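Local coordinates for protein BspA (BspA_V) (Streptococcus agalactiae serotype III, PDB 5DZ8) that is a cell wall-anchored adhesin of the antigen I/II family, represented here by its variable domain, which probably contributes to binding of host or microbial partners, at residues D40-G44 with V45-G49. Residues are numbered along the deposited sequence; the frame is centred on the assembly and turned at random.
Sequences DMIDG and VKTIG
Asp43 and Lys46 meet across the turn of the beta hairpin that joins strand 34-42 to strand 47-63, and the Asp43 carboxylate organises that turn. Asp43 OD1 accepts two backbone bonds, from Val45 N at 2.8 Å and from Lys46 N at 3.0 Å, and the two donors come from opposite faces of the carboxylate plane. With chi1 at 83°, CG sits flanked by both backbone branches, and the acid folds back over the turn. Asp43 OD2 forms a salt bridge with Lys46 NZ at 2.9 Å, met on the syn side but 32° out of plane; the lysine sets off away from the acid and curls back to it by bending at chi2, then running extended. With both oxygens engaged, rotation of the carboxylate should be well restrained. The backbone closes the same turn through Asp43 N to Lys46 O, 3.0 Å, and the peptide between Asp43 and Gly44 is cis.

Where the two strands begin to pair, the register slips by one residue, so Ile48 and Gly49 lie opposite the single residue Met41: a classic beta bulge. Met41 O takes Ile48 N at 2.8 Å and only weakly Gly49 N, while Met41 N donates to Gly49 O. Ile48 lays CG2 against the Asp43 carboxylate and CB, and Ile48 CG1 meets CG of Met41, a selenomethionine, at 4.1 Å. On the sheet face opposite Met41, Ile42 CD1 rests 3.8 Å from Thr47 OG1.

Farther out, Tyr83 touches both Met41 and Ile48. Tying the turn to the loop after strand 69-85, Gln88 O accepts from Lys46 NZ and Ala90 N donates to Asp43 OD2.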
ATOM      1  N   ASP A  40      -0.885  11.444  16.088  1.00 47.20           N
ATOM      2  CA  ASP A  40      -0.549  10.230  16.858  1.00 47.57           C
ATOM      3  C   ASP A  40      -0.560   9.023  15.946  1.00 48.69           C
ATOM      4  O   ASP A  40      -1.523   8.819  15.229  1.00 55.31           O
ATOM      5  CB  ASP A  40      -1.601   9.993  17.947  1.00 51.81           C
ATOM      6  CG  ASP A  40      -1.360  10.810  19.185  1.00 58.71           C
ATOM      7  OD1 ASP A  40      -0.692  11.864  19.089  1.00 65.19           O
ATOM      8  OD2 ASP A  40      -1.837  10.385  20.270  1.00 69.65           O
HETATM    9  N   MSE A  41       0.490   8.218  15.983  1.00 52.12           N
HETATM   10  CA  MSE A  41       0.554   6.985  15.212  1.00 54.07           C
HETATM   11  C   MSE A  41       0.299   5.780  16.108  1.00 57.29           C
HETATM   12  O   MSE A  41       1.013   5.592  17.105  1.00 48.86           O
HETATM   13  CB  MSE A  41       1.951   6.884  14.607  1.00 61.79           C
HETATM   14  CG  MSE A  41       2.011   5.860  13.474  1.00 70.89           C
HETATM   15 SE   MSE A  41       1.019   6.572  11.920  1.00 84.94          SE
HETATM   16  CE  MSE A  41       2.616   7.536  11.307  1.00 84.29           C
ATOM     17  N   ILE A  42      -0.701   4.970  15.717  1.00 60.95           N
ATOM     18  CA  ILE A  42      -1.318   3.874  16.488  1.00 63.10           C
ATOM     19  C   ILE A  42      -0.990   2.547  15.801  1.00 61.90           C
ATOM     20  O   ILE A  42      -1.116   2.460  14.591  1.00 63.89           O
ATOM     21  CB  ILE A  42      -2.878   4.012  16.482  1.00 68.52           C
ATOM     22  CG1 ILE A  42      -3.338   5.400  16.940  1.00 68.69           C
ATOM     23  CG2 ILE A  42      -3.553   2.961  17.359  1.00 77.75           C
ATOM     24  CD1 ILE A  42      -2.879   5.792  18.332  1.00 66.66           C
ATOM     25  N   ASP A  43      -0.647   1.498  16.559  1.00 62.03           N
ATOM     26  CA  ASP A  43      -0.142   0.231  15.991  1.00 60.30           C
ATOM     27  C   ASP A  43      -0.955  -1.121  15.977  1.00 66.88           C
ATOM     28  O   ASP A  43      -0.331  -2.161  15.742  1.00 71.40           O
ATOM     29  CB  ASP A  43       1.234  -0.037  16.614  1.00 60.20           C
ATOM     30  CG  ASP A  43       1.157  -0.700  17.995  1.00 59.49           C
ATOM     31  OD1 ASP A  43       0.084  -0.618  18.632  1.00 59.44           O
ATOM     32  OD2 ASP A  43       2.171  -1.320  18.441  1.00 56.24           O
ATOM     33  N   GLY A  44      -2.261  -1.212  16.241  1.00 68.36           N
ATOM     34  CA  GLY A  44      -3.094  -0.278  16.964  1.00 68.86           C
ATOM     35  C   GLY A  44      -3.533  -0.887  18.294  1.00 73.35           C
ATOM     36  O   GLY A  44      -4.712  -1.052  18.550  1.00 71.08           O
ATOM     37  N   VAL A  45      -2.555  -1.231  19.130  1.00 76.54           N
ATOM     38  CA  VAL A  45      -2.766  -1.512  20.566  1.00 78.41           C
ATOM     39  C   VAL A  45      -2.420  -0.226  21.365  1.00 77.91           C
ATOM     40  O   VAL A  45      -2.986   0.003  22.436  1.00 77.94           O
ATOM     41  CB  VAL A  45      -2.013  -2.819  21.086  1.00 77.57           C
ATOM     42  CG1 VAL A  45      -1.618  -3.752  19.937  1.00 81.25           C
ATOM     43  CG2 VAL A  45      -0.766  -2.551  21.938  1.00 76.04           C
ATOM     44  N   LYS A  46      -1.479   0.585  20.858  1.00 72.83           N
ATOM     45  CA  LYS A  46      -1.116   1.880  21.474  1.00 69.69           C
ATOM     46  C   LYS A  46      -0.362   2.812  20.504  1.00 66.99           C
ATOM     47  O   LYS A  46      -0.071   2.435  19.357  1.00 65.77           O
ATOM     48  CB  LYS A  46      -0.282   1.684  22.768  1.00 62.83           C
ATOM     49  CG  LYS A  46       1.224   1.478  22.621  1.00 62.53           C
ATOM     50  CD  LYS A  46       1.578   0.114  22.051  1.00 65.58           C
ATOM     51  CE  LYS A  46       3.079  -0.117  21.937  1.00 65.27           C
ATOM     52  NZ  LYS A  46       3.362  -1.333  21.109  1.00 67.49           N
ATOM     53  N   THR A  47      -0.037   4.012  21.006  1.00 53.42           N
ATOM     54  CA  THR A  47       0.750   4.988  20.297  1.00 48.06           C
ATOM     55  C   THR A  47       2.220   4.557  20.195  1.00 46.82           C
ATOM     56  O   THR A  47       2.898   4.367  21.202  1.00 50.63           O
ATOM     57  CB  THR A  47       0.660   6.351  20.993  1.00 49.44           C
ATOM     58  OG1 THR A  47      -0.708   6.648  21.285  1.00 47.28           O
ATOM     59  CG2 THR A  47       1.210   7.479  20.095  1.00 53.40           C
ATOM     60  N   ILE A  48       2.704   4.383  18.973  1.00 45.21           N
ATOM     61  CA  ILE A  48       4.134   4.124  18.731  1.00 45.58           C
ATOM     62  C   ILE A  48       4.917   5.377  18.370  1.00 42.25           C
ATOM     63  O   ILE A  48       6.136   5.363  18.432  1.00 42.56           O
ATOM     64  CB  ILE A  48       4.344   3.071  17.637  1.00 51.19           C
ATOM     65  CG1 ILE A  48       3.609   3.441  16.337  1.00 50.31           C
ATOM     66  CG2 ILE A  48       3.842   1.739  18.151  1.00 55.80           C
ATOM     67  CD1 ILE A  48       3.987   2.571  15.162  1.00 51.19           C
ATOM     68  N   GLY A  49       4.236   6.455  17.974  1.00 43.82           N
ATOM     69  CA  GLY A  49       4.930   7.709  17.669  1.00 46.95           C
ATOM     70  C   GLY A  49       4.056   8.881  17.292  1.00 43.70           C
ATOM     71  O   GLY A  49       2.868   8.711  17.063  1.00 39.43           O
TER